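Local coordinates for protein Tox3 (Phaeosphaeria nodorum, PDB 6WES) that acts as a necrotrophic effector toxin of a fungal wheat pathogen, probably recognised through the host susceptibility gene Snn3, here probably as the mature part left after pro-domain removal, at residues 47-61 with 71-83. Numbering follows the deposited sequence.
Sequences VTWSNALNVDRFDPL and ASTTITAIHDFCL
Arg57, Phe58 and Asp59 pair antiparallel with Ile78, Ala77 and Thr76, so that the short strand 57-59 lies along one edge of strand 72-85 in the beta barrel of this effector. Arg57-Ile78 and Asp59-Thr76 are hydrogen-bonded pairs; Phe58-Ala77 is the non-hydrogen-bonded pair between them. Ile78 N donates a hydrogen bond to Arg57 O at 2.8 Å. Asp56 and Arg57 both face Ile78 in a classic beta bulge. Asp56 N binds Ile78 O at 2.8 Å, while the bond from Arg57 N to the same oxygen is weak.

Past the bulge, the Asp56 side chain takes over from the backbone as acceptor. Its OD2 takes a nearly straight bond (168°) from Asp80 N at 2.7 Å, on the anti side, somewhat out of the carboxylate plane. His79 ND1 adds a weak bond to OD2 near the ring plane. Water 2 links Asp80 OD2 to Arg57 NH2, and Gln97 binds Asp80 OD1. Asp80 OD2 lies 4.2 Å from Asp56 OD2; the two like charges may raise each other's pKa, an effect probably eased by these donors.

Apolar contacts form on the face that carries Phe58 and Ala77. Strand 47-51 runs roughly parallel to strand 72-83, its axis 9.5 Å away, and the two meet through side chains. With Ile75 CG1 anti to the backbone N (chi1 -158°), the CG2 branch sits over the Trp49 indole, 3.5 Å from the five-membered ring centroid. Val47 CG1 lies against the opposite face, toward the rim. CG1 of Ile75 meets Phe58 CD1, and Val55 packs on Ala77 CB.

The Asn54 amide stacks on the His79 ring, their planes 23° apart. Asn54 ND2 is bonded to the backbone O of Asp26, and His79 NE2 to Arg25 NH2. Asn54 CB lies over the imidazole, 3.8 Å from its centroid.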
ATOM      1  N   VAL A  47       1.066 -14.691  -5.576  1.00 10.68           N
ATOM      2  CA  VAL A  47       1.588 -13.690  -4.651  1.00  9.64           C
ATOM      3  C   VAL A  47       0.553 -13.437  -3.561  1.00 10.90           C
ATOM      4  O   VAL A  47      -0.639 -13.260  -3.854  1.00 14.11           O
ATOM      5  CB  VAL A  47       1.922 -12.390  -5.406  1.00 10.16           C
ATOM      6  CG1 VAL A  47       2.324 -11.289  -4.455  1.00 12.18           C
ATOM      7  CG2 VAL A  47       3.035 -12.633  -6.435  1.00 11.29           C
ATOM      8  N   THR A  48       0.999 -13.410  -2.310  1.00  8.87           N
ATOM      9  CA  THR A  48       0.149 -12.977  -1.200  1.00  9.38           C
ATOM     10  C   THR A  48       0.730 -11.693  -0.627  1.00  8.13           C
ATOM     11  O   THR A  48       1.838 -11.704  -0.073  1.00  9.78           O
ATOM     12  CB  THR A  48       0.101 -14.057  -0.118  1.00 10.14           C
ATOM     13  OG1 THR A  48      -0.532 -15.232  -0.656  1.00 12.09           O
ATOM     14  CG2 THR A  48      -0.686 -13.597   1.134  1.00 12.09           C
ATOM     15  N   TRP A  49      -0.015 -10.599  -0.728  1.00  7.79           N
ATOM     16  CA  TRP A  49       0.357  -9.350  -0.061  1.00  7.52           C
ATOM     17  C   TRP A  49      -0.225  -9.359   1.346  1.00  9.04           C
ATOM     18  O   TRP A  49      -1.364  -9.826   1.551  1.00 10.20           O
ATOM     19  CB  TRP A  49      -0.239  -8.149  -0.797  1.00  8.37           C
ATOM     20  CG  TRP A  49       0.248  -7.922  -2.208  1.00  7.69           C
ATOM     21  CD1 TRP A  49      -0.351  -8.336  -3.356  1.00  8.27           C
ATOM     22  CD2 TRP A  49       1.396  -7.162  -2.604  1.00  8.89           C
ATOM     23  NE1 TRP A  49       0.348  -7.883  -4.450  1.00 10.00           N
ATOM     24  CE2 TRP A  49       1.423  -7.160  -4.011  1.00  9.27           C
ATOM     25  CE3 TRP A  49       2.390  -6.474  -1.899  1.00  9.61           C
ATOM     26  CZ2 TRP A  49       2.407  -6.489  -4.735  1.00 10.00           C
ATOM     27  CZ3 TRP A  49       3.363  -5.796  -2.621  1.00  9.55           C
ATOM     28  CH2 TRP A  49       3.364  -5.820  -4.023  1.00 10.78           C
ATOM     29  N   SER A  50       0.512  -8.802   2.302  1.00  8.27           N
ATOM     30  CA  SER A  50      -0.001  -8.718   3.666  1.00  9.57           C
ATOM     31  C   SER A  50       0.458  -7.429   4.333  1.00  9.17           C
ATOM     32  O   SER A  50       1.427  -6.789   3.916  1.00  9.32           O
ATOM     33  CB  SER A  50       0.405  -9.930   4.504  1.00 11.50           C
ATOM     34  OG  SER A  50       1.813 -10.003   4.597  1.00 12.34           O
ATOM     35  N   ASN A  51      -0.269  -7.049   5.381  1.00  9.52           N
ATOM     36  CA  ASN A  51       0.054  -5.849   6.142  1.00  8.88           C
ATOM     37  C   ASN A  51       1.341  -6.046   6.933  1.00 11.53           C
ATOM     38  O   ASN A  51       1.523  -7.073   7.603  1.00 14.52           O
ATOM     39  CB  ASN A  51      -1.074  -5.589   7.146  1.00 11.43           C
ATOM     40  CG  ASN A  51      -0.791  -4.384   8.038  1.00 13.03           C
ATOM     41  OD1 ASN A  51      -0.279  -3.368   7.580  1.00 11.99           O
ATOM     42  ND2 ASN A  51      -1.127  -4.498   9.311  1.00 18.10           N
ATOM     43  N   ALA A  52       2.238  -5.066   6.862  1.00 11.29           N
ATOM     44  CA  ALA A  52       3.304  -4.919   7.843  1.00 13.20           C
ATOM     45  C   ALA A  52       3.119  -3.691   8.725  1.00 14.52           C
ATOM     46  O   ALA A  52       3.458  -3.741   9.906  1.00 20.01           O
ATOM     47  CB  ALA A  52       4.685  -4.902   7.162  1.00 13.79           C
ATOM     48  N   LEU A  53       2.559  -2.606   8.194  1.00 12.80           N
ATOM     49  CA  LEU A  53       2.221  -1.438   9.010  1.00 12.86           C
ATOM     50  C   LEU A  53       1.163  -0.627   8.289  1.00 12.48           C
ATOM     51  O   LEU A  53       1.379  -0.216   7.145  1.00 11.29           O
ATOM     52  CB  LEU A  53       3.444  -0.554   9.244  1.00 13.39           C
ATOM     53  CG  LEU A  53       3.114   0.773   9.937  1.00 16.23           C
ATOM     54  CD1 LEU A  53       2.672   0.518  11.357  1.00 18.38           C
ATOM     55  CD2 LEU A  53       4.310   1.702   9.909  1.00 17.14           C
ATOM     56  N   ASN A  54       0.056  -0.356   8.978  1.00 11.83           N
ATOM     57  CA  ASN A  54      -0.980   0.600   8.591  1.00 14.59           C
ATOM     58  C   ASN A  54      -1.830   0.181   7.405  1.00 16.08           C
ATOM     59  O   ASN A  54      -2.534   1.017   6.839  1.00 21.96           O
ATOM     60  CB  ASN A  54      -0.437   2.018   8.391  1.00 13.52           C
ATOM     61  CG  ASN A  54      -0.182   2.714   9.700  1.00 14.62           C
ATOM     62  OD1 ASN A  54      -0.841   2.425  10.705  1.00 15.54           O
ATOM     63  ND2 ASN A  54       0.768   3.634   9.707  1.00 14.04           N
ATOM     64  N   VAL A  55      -1.851  -1.082   7.010  1.00 11.56           N
ATOM     65  CA  VAL A  55      -2.748  -1.510   5.943  1.00 11.73           C
ATOM     66  C   VAL A  55      -3.978  -2.163   6.553  1.00 12.51           C
ATOM     67  O   VAL A  55      -3.883  -3.220   7.195  1.00 14.61           O
ATOM     68  CB  VAL A  55      -2.061  -2.442   4.935  1.00 12.84           C
ATOM     69  CG1 VAL A  55      -3.035  -2.771   3.792  1.00 13.48           C
ATOM     70  CG2 VAL A  55      -0.803  -1.814   4.401  1.00 12.94           C
ATOM     71  N   ASP A  56      -5.134  -1.540   6.328  1.00 11.00           N
ATOM     72  CA  ASP A  56      -6.403  -2.091   6.782  1.00 12.00           C
ATOM     73  C   ASP A  56      -6.985  -3.100   5.804  1.00 12.88           C
ATOM     74  O   ASP A  56      -7.697  -4.023   6.220  1.00 14.77           O
ATOM     75  CB  ASP A  56      -7.375  -0.935   7.013  1.00 13.06           C
ATOM     76  CG  ASP A  56      -6.892  -0.026   8.115  1.00 20.48           C
ATOM     77  OD1 ASP A  56      -6.830  -0.519   9.243  1.00 27.05           O
ATOM     78  OD2 ASP A  56      -6.498   1.141   7.879  1.00 24.43           O
ATOM     79  N   ARG A  57      -6.702  -2.953   4.514  1.00 11.04           N
ATOM     80  CA  ARG A  57      -7.153  -3.899   3.497  1.00 10.51           C
ATOM     81  C   ARG A  57      -6.410  -3.556   2.224  1.00  9.72           C
ATOM     82  O   ARG A  57      -5.882  -2.448   2.074  1.00 10.01           O
ATOM     83  CB  ARG A  57      -8.671  -3.865   3.262  1.00 12.38           C
ATOM     84  CG  ARG A  57      -9.204  -2.519   2.848  1.00 13.62           C
ATOM     85  CD  ARG A  57     -10.735  -2.522   2.684  1.00 13.32           C
ATOM     86  NE  ARG A  57     -11.188  -1.157   2.473  1.00 14.67           N
ATOM     87  CZ  ARG A  57     -11.265  -0.570   1.281  1.00 14.21           C
ATOM     88  NH1 ARG A  57     -10.964  -1.244   0.177  1.00 13.33           N
ATOM     89  NH2 ARG A  57     -11.640   0.708   1.200  1.00 15.85           N
ATOM     90  N   PHE A  58      -6.378  -4.499   1.304  1.00 10.24           N
ATOM     91  CA  PHE A  58      -5.825  -4.296  -0.018  1.00  9.73           C
ATOM     92  C   PHE A  58      -6.956  -4.243  -1.031  1.00 11.20           C
ATOM     93  O   PHE A  58      -8.026  -4.820  -0.822  1.00 13.65           O
ATOM     94  CB  PHE A  58      -4.884  -5.431  -0.392  1.00  9.61           C
ATOM     95  CG  PHE A  58      -3.590  -5.429   0.389  1.00  9.21           C
ATOM     96  CD1 PHE A  58      -2.491  -4.763  -0.098  1.00  8.81           C
ATOM     97  CD2 PHE A  58      -3.485  -6.106   1.604  1.00  9.83           C
ATOM     98  CE1 PHE A  58      -1.294  -4.781   0.599  1.00  9.59           C
ATOM     99  CE2 PHE A  58      -2.289  -6.114   2.312  1.00 11.21           C
ATOM    100  CZ  PHE A  58      -1.197  -5.459   1.810  1.00 10.69           C
ATOM    101  N   ASP A  59      -6.731  -3.536  -2.125  1.00 10.57           N
ATOM    102  CA  ASP A  59      -7.719  -3.433  -3.182  1.00 10.55           C
ATOM    103  C   ASP A  59      -7.017  -3.691  -4.509  1.00 10.45           C
ATOM    104  O   ASP A  59      -5.986  -3.053  -4.801  1.00 11.21           O
ATOM    105  CB  ASP A  59      -8.317  -2.037  -3.207  1.00 14.24           C
ATOM    106  CG  ASP A  59      -9.160  -1.779  -4.456  1.00 16.08           C
ATOM    107  OD1 ASP A  59      -8.915  -0.780  -5.130  1.00 18.37           O
ATOM    108  OD2 ASP A  59     -10.102  -2.542  -4.758  1.00 18.85           O
ATOM    109  N   PRO A  60      -7.517  -4.627  -5.336  1.00  9.63           N
ATOM    110  CA  PRO A  60      -8.563  -5.596  -4.982  1.00 13.20           C
ATOM    111  C   PRO A  60      -7.953  -6.723  -4.128  1.00 10.98           C
ATOM    112  O   PRO A  60      -7.056  -6.462  -3.373  1.00 14.78           O
ATOM    113  CB  PRO A  60      -9.032  -6.117  -6.339  1.00 20.38           C
ATOM    114  CG  PRO A  60      -7.939  -5.888  -7.252  1.00 16.66           C
ATOM    115  CD  PRO A  60      -7.089  -4.748  -6.737  1.00 11.09           C
ATOM    116  N   LEU A  61      -8.438  -7.944  -4.233  1.00 20.35           N
ATOM    117  CA  LEU A  61      -8.005  -8.987  -3.314  1.00 18.48           C
ATOM    118  C   LEU A  61      -6.475  -9.152  -3.316  1.00 16.81           C
ATOM    119  O   LEU A  61      -5.875  -9.222  -4.401  1.00 21.19           O
ATOM    120  CB  LEU A  61      -8.674 -10.278  -3.757  1.00 21.33           C
ATOM    121  CG  LEU A  61      -8.647 -11.418  -2.781  1.00 25.30           C
ATOM    122  CD1 LEU A  61      -9.594 -11.130  -1.657  1.00 22.31           C
ATOM    123  CD2 LEU A  61      -9.036 -12.687  -3.538  1.00 25.22           C
ATOM    124  N   ALA A  71       5.505  -9.545 -16.064  1.00 11.84           N
ATOM    125  CA  ALA A  71       6.742  -9.149 -15.412  1.00 12.37           C
ATOM    126  C   ALA A  71       6.504  -8.318 -14.163  1.00 10.25           C
ATOM    127  O   ALA A  71       7.458  -7.796 -13.589  1.00 12.41           O
ATOM    128  CB  ALA A  71       7.639  -8.402 -16.403  1.00 16.02           C
ATOM    129  N   SER A  72       5.257  -8.163 -13.737  1.00 10.78           N
ATOM    130  CA  SER A  72       4.974  -7.297 -12.609  1.00 10.69           C
ATOM    131  C   SER A  72       3.582  -7.607 -12.081  1.00 11.66           C
ATOM    132  O   SER A  72       2.754  -8.201 -12.773  1.00 13.05           O
ATOM    133  CB  SER A  72       4.984  -5.837 -13.062  1.00 13.10           C
ATOM    134  OG  SER A  72       3.912  -5.604 -13.962  1.00 16.79           O
ATOM    135  N   THR A  73       3.313  -7.148 -10.858  1.00  9.82           N
ATOM    136  CA  THR A  73       1.945  -7.118 -10.346  1.00 10.29           C
ATOM    137  C   THR A  73       1.850  -5.966  -9.361  1.00 11.36           C
ATOM    138  O   THR A  73       2.820  -5.645  -8.669  1.00 12.20           O
ATOM    139  CB  THR A  73       1.534  -8.475  -9.747  1.00 12.14           C
ATOM    140  OG1 THR A  73       0.130  -8.460  -9.459  1.00 14.18           O
ATOM    141  CG2 THR A  73       2.293  -8.784  -8.477  1.00 14.48           C
ATOM    142  N   THR A  74       0.687  -5.325  -9.316  1.00 11.08           N
ATOM    143  CA  THR A  74       0.500  -4.110  -8.528  1.00 10.89           C
ATOM    144  C   THR A  74      -0.737  -4.251  -7.656  1.00 12.14           C
ATOM    145  O   THR A  74      -1.684  -4.949  -8.016  1.00 14.86           O
ATOM    146  CB  THR A  74       0.319  -2.852  -9.422  1.00 12.29           C
ATOM    147  OG1 THR A  74       1.469  -2.645 -10.272  1.00 20.62           O
ATOM    148  CG2 THR A  74       0.151  -1.602  -8.588  1.00 14.50           C
ATOM    149  N   ILE A  75      -0.693  -3.632  -6.481  1.00 10.49           N
ATOM    150  CA  ILE A  75      -1.809  -3.667  -5.538  1.00  8.80           C
ATOM    151  C   ILE A  75      -1.931  -2.292  -4.897  1.00  9.36           C
ATOM    152  O   ILE A  75      -0.984  -1.516  -4.893  1.00 10.21           O
ATOM    153  CB  ILE A  75      -1.564  -4.775  -4.485  1.00 10.66           C
ATOM    154  CG1 ILE A  75      -2.871  -5.228  -3.817  1.00 10.00           C
ATOM    155  CG2 ILE A  75      -0.548  -4.355  -3.454  1.00 12.27           C
ATOM    156  CD1 ILE A  75      -3.776  -6.068  -4.755  1.00 14.31           C
ATOM    157  N   THR A  76      -3.105  -1.983  -4.351  1.00  9.35           N
ATOM    158  CA  THR A  76      -3.289  -0.751  -3.589  1.00  9.27           C
ATOM    159  C   THR A  76      -3.542  -1.108  -2.130  1.00 10.00           C
ATOM    160  O   THR A  76      -4.467  -1.875  -1.828  1.00 10.88           O
ATOM    161  CB  THR A  76      -4.455   0.061  -4.164  1.00 12.00           C
ATOM    162  OG1 THR A  76      -4.153   0.415  -5.526  1.00 18.64           O
ATOM    163  CG2 THR A  76      -4.712   1.324  -3.328  1.00 14.01           C
ATOM    164  N   ALA A  77      -2.724  -0.575  -1.228  1.00  9.46           N
ATOM    165  CA  ALA A  77      -2.948  -0.717   0.206  1.00  8.39           C
ATOM    166  C   ALA A  77      -3.817   0.431   0.694  1.00  9.46           C
ATOM    167  O   ALA A  77      -3.563   1.593   0.345  1.00 11.90           O
ATOM    168  CB  ALA A  77      -1.600  -0.698   0.930  1.00 10.94           C
ATOM    169  N   ILE A  78      -4.821   0.127   1.504  1.00  9.51           N
ATOM    170  CA  ILE A  78      -5.770   1.120   1.998  1.00  9.03           C
ATOM    171  C   ILE A  78      -5.575   1.265   3.499  1.00 10.50           C
ATOM    172  O   ILE A  78      -5.565   0.262   4.224  1.00 12.44           O
ATOM    173  CB  ILE A  78      -7.218   0.674   1.721  1.00 11.16           C
ATOM    174  CG1 ILE A  78      -7.439   0.304   0.260  1.00 15.29           C
ATOM    175  CG2 ILE A  78      -8.205   1.755   2.185  1.00 14.08           C
ATOM    176  CD1 ILE A  78      -7.410   1.497  -0.660  1.00 16.51           C
ATOM    177  N   HIS A  79      -5.450   2.510   3.974  1.00 10.39           N
ATOM    178  CA  HIS A  79      -5.248   2.835   5.376  1.00 10.85           C
ATOM    179  C   HIS A  79      -6.291   3.877   5.764  1.00 12.81           C
ATOM    180  O   HIS A  79      -6.363   4.930   5.133  1.00 12.31           O
ATOM    181  CB  HIS A  79      -3.826   3.409   5.558  1.00 13.43           C
ATOM    182  CG  HIS A  79      -3.566   4.010   6.906  1.00 14.53           C
ATOM    183  ND1 HIS A  79      -3.898   3.391   8.086  1.00 15.83           N
ATOM    184  CD2 HIS A  79      -2.971   5.179   7.250  1.00 13.95           C
ATOM    185  CE1 HIS A  79      -3.533   4.152   9.104  1.00 15.61           C
ATOM    186  NE2 HIS A  79      -2.962   5.243   8.620  1.00 16.01           N
ATOM    187  N   ASP A  80      -7.100   3.588   6.785  1.00 11.59           N
ATOM    188  CA  ASP A  80      -8.114   4.515   7.292  1.00 11.33           C
ATOM    189  C   ASP A  80      -7.714   5.025   8.676  1.00 13.13           C
ATOM    190  O   ASP A  80      -7.224   4.255   9.507  1.00 14.53           O
ATOM    191  CB  ASP A  80      -9.479   3.807   7.399  1.00 18.10           C
ATOM    192  CG  ASP A  80      -9.914   3.184   6.084  1.00 25.00           C
ATOM    193  OD1 ASP A  80      -9.936   3.916   5.077  1.00 22.69           O
ATOM    194  OD2 ASP A  80     -10.209   1.958   6.043  1.00 28.62           O
ATOM    195  N   PHE A  81      -7.900   6.323   8.927  1.00 11.72           N
ATOM    196  CA  PHE A  81      -7.621   6.861  10.258  1.00 13.14           C
ATOM    197  C   PHE A  81      -8.454   8.110  10.471  1.00 14.20           C
ATOM    198  O   PHE A  81      -8.935   8.715   9.520  1.00 14.91           O
ATOM    199  CB  PHE A  81      -6.118   7.150  10.482  1.00 14.06           C
ATOM    200  CG  PHE A  81      -5.528   8.133   9.507  1.00 13.70           C
ATOM    201  CD1 PHE A  81      -5.185   7.736   8.228  1.00 14.17           C
ATOM    202  CD2 PHE A  81      -5.317   9.455   9.876  1.00 14.64           C
ATOM    203  CE1 PHE A  81      -4.649   8.642   7.322  1.00 14.67           C
ATOM    204  CE2 PHE A  81      -4.791  10.368   8.970  1.00 14.78           C
ATOM    205  CZ  PHE A  81      -4.450   9.959   7.705  1.00 15.41           C
ATOM    206  N   CYS A  82      -8.611   8.483  11.739  1.00 17.79           N
ATOM    207  CA  CYS A  82      -9.439   9.609  12.151  1.00 22.72           C
ATOM    208  C   CYS A  82      -8.576  10.658  12.844  1.00 19.61           C
ATOM    209  O   CYS A  82      -7.613  10.331  13.546  1.00 21.71           O
ATOM    210  CB  CYS A  82     -10.546   9.167  13.128  1.00 33.95           C
ATOM    211  SG  CYS A  82     -12.057   8.397  12.403  1.00 43.94           S
ATOM    212  N   LEU A  83      -8.927  11.926  12.648  1.00 14.70           N
ATOM    213  CA  LEU A  83      -8.306  13.009  13.393  1.00 13.27           C
ATOM    214  C   LEU A  83      -9.411  13.929  13.883  1.00 17.37           C
ATOM    215  O   LEU A  83     -10.465  14.062  13.252  1.00 17.91           O
ATOM    216  CB  LEU A  83      -7.313  13.840  12.566  1.00 14.56           C
ATOM    217  CG  LEU A  83      -6.086  13.095  11.983  1.00 15.91           C
ATOM    218  CD1 LEU A  83      -5.365  13.941  10.983  1.00 19.54           C
ATOM    219  CD2 LEU A  83      -5.150  12.636  13.086  1.00 18.10           C
TER
HETATM  220  O   HOH W   1      -0.881  -7.629  -7.080  1.00 17.53           O
HETATM  221  O   HOH W   2     -12.161   1.359   4.050  1.00 23.50           O
HETATM  222  O   HOH W   3      -5.055  -1.990  -7.076  1.00 29.13           O